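Local coordinates for protein 2-Keto-3-deoxy-(6-phospho-)gluconate aldolase (Thermoproteus tenax, PDB 2R94) that is an aldolase of the dihydrodipicolinate synthetase family, built as a TIM barrel that here holds pyruvic acid bound covalently in its interior, at residues V4-T9 with G40-G45; V69-L74 with E92-L97; S122-L127 with C148-K153. All coordinates share one frame; numbering follows the deposited sequence.

How the contacts relate
All three contacts belong to one closed barrel of eight parallel strands, but they use it differently. Contact 1 is the most central: the end of strand 2-6 and the residues after it meet, in a buried place, the loop following strand 35-38, and polar groups grip the carboxylate of pyruvic acid. Contact 2 pairs strands 67-70 and 93-96, also in the core, through backbone hydrogen bonds and small or branched apolar side chains. Contact 3 pairs the next two strands, 125-129 and 149-154, and runs from an exposed arginine to the pyruvic acid. Contacts 2 and 3 share a boundary, because strands 93-96 and 125-129 are neighbours; contacts 1 and 3 meet at the ligand.

Contact 1. Residues V4-T9 with G40-G45; sequences VAPVIT and GTTGLG. With PYR (pyruvic acid), chain E.
Thr42 lies against Pro6, its side chain touching both the end of strand 2-6 and the pyruvic acid. Its CB is 3.2 Å from Pro6 O and 3.1 Å from PYR O. From there the two branches part. Thr42 CG2, anti to the backbone N, lies 3.3 Å from Pro6 O and reaches on to Ile8 CG2. OG1 stands beside the backbone N (chi1 -58°), and hydroxyl and amide converge on one ligand oxygen: Thr42 N donates to PYR O at 2.6 Å, and Thr42 OG1 donates to the same atom over a distance too short to be trusted in detail. A threonine suits this spot because one branch is polar and the other apolar. On the other carboxylate oxygen, Thr41 N makes a weak bond to PYR OXT of 2.8 Å, and Gly40 CA comes within 3.0 Å of PYR OXT. Pro6 closes the ligand's flank, its CB 3.3 Å from PYR C. Further along, Thr9 OG1 donates to Gly43 O in a bond modelled very short, and a water joins Val7 O to Gly40 N. Both glycines suit their places: a CB on Gly43 would clash with Val7 O, one on Gly40 with PYR OXT. The loop Gly40-Thr42, running into the type I turn Thr41-Leu44, points the amides of Thr41 and Thr42 at the carboxylate, as in relatives of this family of TIM barrels.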
# COMPACT_ATOMS: atom_id res chain seq x y z
N VAL A 4 24.41 7.21 -15.30
CA VAL A 4 23.48 7.88 -16.18
C VAL A 4 22.80 9.01 -15.39
O VAL A 4 22.33 8.78 -14.29
CB VAL A 4 22.39 6.86 -16.62
CG1 VAL A 4 21.43 7.51 -17.60
CG2 VAL A 4 23.04 5.61 -17.23
N ALA A 5 22.80 10.23 -15.91
CA ALA A 5 22.15 11.34 -15.25
C ALA A 5 20.78 11.52 -15.84
O ALA A 5 20.68 11.79 -17.01
CB ALA A 5 22.92 12.59 -15.40
N PRO A 6 19.72 11.43 -15.01
CA PRO A 6 18.41 11.81 -15.51
C PRO A 6 18.42 13.30 -15.31
O PRO A 6 18.16 13.78 -14.22
CB PRO A 6 17.48 11.15 -14.53
CG PRO A 6 18.27 11.20 -13.21
CD PRO A 6 19.70 11.04 -13.59
N VAL A 7 18.79 14.03 -16.37
CA VAL A 7 19.21 15.43 -16.27
C VAL A 7 18.01 16.31 -16.06
O VAL A 7 16.86 15.96 -16.48
CB VAL A 7 20.02 15.81 -17.56
CG1 VAL A 7 19.13 15.74 -18.80
CG2 VAL A 7 20.71 17.16 -17.39
N ILE A 8 18.21 17.41 -15.35
CA ILE A 8 17.11 18.33 -15.08
C ILE A 8 16.81 19.10 -16.37
O ILE A 8 17.70 19.31 -17.20
CB ILE A 8 17.47 19.41 -14.00
CG1 ILE A 8 18.82 20.01 -14.27
CG2 ILE A 8 17.62 18.85 -12.55
CD1 ILE A 8 19.19 21.05 -13.24
N THR A 9 15.57 19.56 -16.50
CA THR A 9 15.19 20.43 -17.56
C THR A 9 15.23 21.86 -17.01
O THR A 9 14.52 22.21 -16.06
CB THR A 9 13.78 20.10 -17.98
OG1 THR A 9 13.72 18.69 -18.29
CG2 THR A 9 13.43 20.94 -19.17
N GLY A 40 13.46 12.54 -18.15
CA GLY A 40 13.15 11.58 -17.10
C GLY A 40 12.23 12.26 -16.08
O GLY A 40 11.79 13.43 -16.28
N THR A 41 11.90 11.55 -15.01
CA THR A 41 11.17 12.18 -13.90
C THR A 41 11.94 13.36 -13.36
O THR A 41 11.37 14.46 -13.11
CB THR A 41 10.97 11.14 -12.79
OG1 THR A 41 10.11 10.10 -13.32
CG2 THR A 41 10.34 11.74 -11.60
N THR A 42 13.23 13.18 -13.13
CA THR A 42 14.02 14.33 -12.61
C THR A 42 13.95 15.51 -13.59
O THR A 42 13.93 16.67 -13.19
CB THR A 42 15.48 13.90 -12.39
OG1 THR A 42 15.46 12.80 -11.50
CG2 THR A 42 16.34 14.98 -11.75
N GLY A 43 13.85 15.18 -14.90
CA GLY A 43 13.74 16.21 -15.90
C GLY A 43 12.31 16.59 -16.22
O GLY A 43 12.05 17.18 -17.25
N LEU A 44 11.38 16.23 -15.36
CA LEU A 44 9.96 16.62 -15.46
C LEU A 44 9.26 16.12 -16.69
O LEU A 44 8.26 16.72 -17.13
CB LEU A 44 9.79 18.14 -15.37
CG LEU A 44 10.30 18.95 -14.15
CD1 LEU A 44 9.61 20.27 -14.08
CD2 LEU A 44 10.10 18.22 -12.84
N GLY A 45 9.71 15.00 -17.21
CA GLY A 45 9.21 14.51 -18.48
C GLY A 45 7.71 14.61 -18.62
O GLY A 45 7.19 15.23 -19.55
C PYR E . 14.59 9.92 -13.55
O PYR E . 14.59 10.93 -12.81
OXT PYR E . 14.18 9.98 -14.74
CA PYR E . 15.04 8.76 -13.02
CB PYR E . 15.54 8.70 -11.60
O HOH W 1 15.76 13.45 -17.03

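Contact 2. Residues V69-L74 with E92-L97; sequences VQVASL and EAVASL
Val69 and Gln70 pair in parallel with Val94 and Ala95, joining the two strands of a beta-alpha-beta unit whose helix 76-88 packs on the outside of the TIM barrel. The touching backbones run in nearly the same direction, 29° apart.

Backbone hydrogen bonds come first. Val69 N donates to Ala93 O at 3.2 Å, and Val69 O accepts from Ala95 N at 2.8 Å, so this one residue uses both its polar backbone atoms on the same neighbouring strand, on the residues flanking Val94. Ala95 O then receives Val71 N at 2.9 Å, almost head-on to the carbonyl. The same carbonyl also meets a C-H donor, since Gln70 CA lies 3.2 Å from Ala95 O.

Apolar contacts follow the two sides of the sheet. Val69 and Val94 face outward, where both touch Ala86 of helix 76-88; branched residues fill this layer between sheet and helix well. Just past the strand, Val71 crosses Val94, its CG1 4.0 Å from Val94 CB. Gln70 and Ala95 face the barrel interior, Gln70 CG near the small Ala95 CB. Where the strands give way to loops, Ala72 CB rests 3.8 Å from Leu97 CB, and Leu97 also packs on Tyr101 of the second subunit.

The serine hydroxyl adds a polar contact. Ser96 OG touches Ala72 CB at 3.4 Å and is hydrogen-bonded to Tyr113 on helix 107-120. With OG anti to the backbone N (chi1 -176°), it swings beside its own carbonyl carbon and donates to Leu97 O at 2.6 Å, in the carbonyl plane and on a lone pair.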
# COMPACT_ATOMS: atom_id res chain seq x y z
N VAL A 69 16.50 9.05 -24.54
CA VAL A 69 15.46 10.01 -24.43
C VAL A 69 14.24 9.31 -23.94
O VAL A 69 13.89 8.25 -24.46
CB VAL A 69 15.21 10.77 -25.77
CG1 VAL A 69 13.98 11.63 -25.70
CG2 VAL A 69 16.47 11.65 -26.10
N GLN A 70 13.64 9.87 -22.89
CA GLN A 70 12.48 9.28 -22.29
C GLN A 70 11.32 9.91 -23.01
O GLN A 70 11.26 11.14 -23.11
CB GLN A 70 12.44 9.64 -20.79
CG GLN A 70 11.55 8.71 -19.98
CD GLN A 70 10.10 9.07 -20.12
OE1 GLN A 70 9.70 10.23 -19.88
NE2 GLN A 70 9.28 8.08 -20.46
N VAL A 71 10.39 9.09 -23.49
CA VAL A 71 9.44 9.53 -24.50
C VAL A 71 7.97 9.40 -24.11
O VAL A 71 7.11 9.68 -24.91
CB VAL A 71 9.62 8.77 -25.85
CG1 VAL A 71 11.03 8.91 -26.44
CG2 VAL A 71 9.21 7.31 -25.72
N ALA A 72 7.65 8.97 -22.90
CA ALA A 72 6.28 8.67 -22.58
C ALA A 72 5.37 9.86 -22.75
O ALA A 72 5.77 10.99 -22.49
CB ALA A 72 6.13 8.12 -21.12
N SER A 73 4.12 9.60 -23.14
CA SER A 73 3.10 10.64 -23.21
C SER A 73 1.81 9.90 -23.10
O SER A 73 1.73 8.74 -23.55
CB SER A 73 3.19 11.37 -24.55
OG SER A 73 2.00 12.07 -24.83
N LEU A 74 0.79 10.52 -22.50
CA LEU A 74 -0.53 9.88 -22.44
C LEU A 74 -1.28 10.04 -23.76
O LEU A 74 -2.42 9.61 -23.88
CB LEU A 74 -1.35 10.38 -21.26
CG LEU A 74 -0.66 10.03 -19.94
CD1 LEU A 74 -1.38 10.70 -18.71
CD2 LEU A 74 -0.53 8.52 -19.79
N GLU A 92 21.12 7.05 -28.34
CA GLU A 92 21.51 5.69 -28.46
C GLU A 92 20.40 4.75 -28.08
O GLU A 92 20.48 3.55 -28.36
CB GLU A 92 22.79 5.41 -27.68
CG GLU A 92 22.65 5.37 -26.18
CD GLU A 92 24.03 5.04 -25.48
OE1 GLU A 92 25.14 5.33 -26.05
OE2 GLU A 92 23.96 4.49 -24.36
N ALA A 93 19.38 5.29 -27.41
CA ALA A 93 18.17 4.53 -27.05
C ALA A 93 17.06 5.48 -26.69
O ALA A 93 17.32 6.65 -26.43
CB ALA A 93 18.44 3.61 -25.88
N VAL A 94 15.82 4.98 -26.68
CA VAL A 94 14.67 5.69 -26.13
C VAL A 94 14.16 4.87 -24.95
O VAL A 94 14.38 3.65 -24.87
CB VAL A 94 13.52 5.89 -27.20
CG1 VAL A 94 14.00 6.83 -28.27
CG2 VAL A 94 13.13 4.58 -27.83
N ALA A 95 13.49 5.53 -24.00
CA ALA A 95 12.98 4.82 -22.85
C ALA A 95 11.59 5.28 -22.71
O ALA A 95 11.29 6.40 -23.13
CB ALA A 95 13.73 5.24 -21.61
N SER A 96 10.77 4.53 -22.01
CA SER A 96 9.44 5.03 -21.72
C SER A 96 8.93 4.46 -20.40
O SER A 96 9.04 3.27 -20.17
CB SER A 96 8.43 4.62 -22.82
OG SER A 96 7.15 5.23 -22.55
N LEU A 97 8.32 5.32 -19.60
CA LEU A 97 7.44 4.92 -18.57
C LEU A 97 6.35 4.10 -19.23
O LEU A 97 6.08 4.27 -20.40
CB LEU A 97 6.78 6.15 -17.94
CG LEU A 97 7.80 7.03 -17.19
CD1 LEU A 97 7.17 8.42 -16.98
CD2 LEU A 97 8.01 6.32 -15.88

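Contact 3. Residues S122-L127 with C148-K153. With PYR (pyruvic acid), chain E.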
# COMPACT_ATOMS: atom_id res chain seq x y z
N SER A 122 14.63 1.54 -34.65
CA SER A 122 15.65 0.48 -34.69
C SER A 122 16.57 0.56 -33.48
O SER A 122 17.19 -0.43 -33.12
CB SER A 122 16.53 0.64 -35.92
OG SER A 122 15.71 0.93 -37.04
N ILE A 123 16.70 1.72 -32.86
CA ILE A 123 17.52 1.77 -31.63
C ILE A 123 16.82 1.05 -30.47
O ILE A 123 15.62 0.89 -30.49
CB ILE A 123 17.88 3.21 -31.27
CG1 ILE A 123 16.64 4.10 -31.07
CG2 ILE A 123 18.91 3.72 -32.28
CD1 ILE A 123 17.02 5.57 -30.60
N PRO A 124 17.57 0.63 -29.45
CA PRO A 124 16.91 -0.09 -28.32
C PRO A 124 15.84 0.75 -27.60
O PRO A 124 16.04 1.93 -27.36
CB PRO A 124 18.05 -0.28 -27.33
CG PRO A 124 19.29 -0.18 -28.13
CD PRO A 124 19.00 0.82 -29.22
N VAL A 125 14.75 0.11 -27.23
CA VAL A 125 13.76 0.67 -26.35
C VAL A 125 13.96 0.14 -24.92
O VAL A 125 14.04 -1.07 -24.75
CB VAL A 125 12.36 0.24 -26.86
CG1 VAL A 125 11.29 0.55 -25.86
CG2 VAL A 125 12.11 0.97 -28.16
N PHE A 126 14.08 1.05 -23.94
CA PHE A 126 14.19 0.69 -22.53
C PHE A 126 12.84 0.83 -21.86
O PHE A 126 12.11 1.78 -22.15
CB PHE A 126 15.05 1.69 -21.80
CG PHE A 126 16.51 1.52 -21.99
CD1 PHE A 126 17.04 1.24 -23.22
CD2 PHE A 126 17.38 1.68 -20.92
CE1 PHE A 126 18.40 1.09 -23.38
CE2 PHE A 126 18.75 1.56 -21.07
CZ PHE A 126 19.27 1.28 -22.29
N LEU A 127 12.54 -0.09 -20.95
CA LEU A 127 11.41 0.05 -20.10
C LEU A 127 11.88 0.96 -18.98
O LEU A 127 12.97 0.75 -18.48
CB LEU A 127 11.01 -1.31 -19.54
CG LEU A 127 10.18 -1.20 -18.28
CD1 LEU A 127 8.85 -0.48 -18.49
CD2 LEU A 127 9.98 -2.58 -17.62
N CYS A 148 10.53 -7.13 -26.60
CA CYS A 148 11.38 -6.25 -27.39
C CYS A 148 12.21 -5.29 -26.54
O CYS A 148 12.97 -4.46 -27.08
CB CYS A 148 10.57 -5.45 -28.43
SG CYS A 148 9.30 -4.32 -27.72
N ILE A 149 12.11 -5.44 -25.23
CA ILE A 149 12.78 -4.54 -24.33
C ILE A 149 14.25 -4.86 -24.33
O ILE A 149 14.64 -6.00 -24.16
CB ILE A 149 12.19 -4.65 -22.91
CG1 ILE A 149 10.69 -4.30 -22.96
CG2 ILE A 149 12.96 -3.76 -21.94
CD1 ILE A 149 10.41 -2.99 -23.65
N ARG A 150 15.09 -3.87 -24.55
CA ARG A 150 16.50 -4.14 -24.57
C ARG A 150 17.24 -3.41 -23.46
O ARG A 150 18.47 -3.36 -23.43
CB ARG A 150 17.04 -3.82 -25.96
CG ARG A 150 16.67 -4.96 -26.95
CD ARG A 150 16.78 -4.60 -28.42
NE ARG A 150 18.13 -4.24 -28.81
CZ ARG A 150 18.43 -3.53 -29.91
NH1 ARG A 150 17.47 -3.07 -30.74
NH2 ARG A 150 19.71 -3.25 -30.17
N GLY A 151 16.49 -2.83 -22.53
CA GLY A 151 17.12 -2.06 -21.47
C GLY A 151 16.07 -1.77 -20.42
O GLY A 151 14.89 -1.73 -20.75
N VAL A 152 16.47 -1.59 -19.16
CA VAL A 152 15.51 -1.29 -18.07
C VAL A 152 16.11 -0.24 -17.17
O VAL A 152 17.29 -0.31 -16.83
CB VAL A 152 15.12 -2.55 -17.27
CG1 VAL A 152 14.20 -2.23 -16.18
CG2 VAL A 152 14.50 -3.61 -18.21
N LYS A 153 15.35 0.79 -16.87
CA LYS A 153 15.64 1.60 -15.71
C LYS A 153 14.55 1.28 -14.76
O LYS A 153 13.39 1.46 -15.10
CB LYS A 153 15.57 3.07 -16.02
CG LYS A 153 15.70 3.90 -14.78
CD LYS A 153 15.65 5.38 -15.10
CE LYS A 153 15.38 6.16 -13.85
NZ LYS A 153 15.39 7.65 -14.11
C PYR E . 14.59 9.92 -13.55
O PYR E . 14.59 10.93 -12.81
OXT PYR E . 14.18 9.98 -14.74
CA PYR E . 15.04 8.76 -13.02
CB PYR E . 15.54 8.70 -11.60
O HOH W 2 14.29 -2.57 -28.31
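The ring of Phe126 lies flat over Gly151, whose CA sits 3.6 Å from the ring centroid and only 9° off the ring normal. This is a CH-pi contact over the face. Phe126 CG stands anti to the carbonyl carbon (chi1 -79°), which lays the ring across the neighbouring strand, and a glycine suits the place because its bare CA lets the ring come down onto the backbone. On the other side of the sheet, Leu127 meets two branched partners, Ile149 and Val152; its CB is 3.9 Å from Ile149 CG2. Toward the surface, Pro124 crosses Arg150 obliquely, with CG over one face of the guanidinium, 3.7 Å from NH2 and offset to the rim, while Ser122 O lies near the guanidinium plane at its edge. Flat and long, the arginine can cover the proline and still reach solvent.

Between the two faces the strands are tied by parallel backbone bonds. Arg150 N donates to Val125 O at 3.0 Å in a nearly straight bond, 172° at the hydrogen; Leu127 N reaches Gly151 O at 2.9 Å, and Lys153 N reaches Leu127 O at 2.9 Å. Cys148, beside Ile149, is joined to Cys118 of helix 107-120 by a disulfide.

The last bond fixes the root of Lys153, whose extended chain leads away into the barrel. Its NZ is joined covalently to PYR CA at 1.6 Å, too long to show a double bond, but that carbon carries no keto oxygen in the model, which is consistent with a Schiff base formed by this lysine, as in relatives of the family.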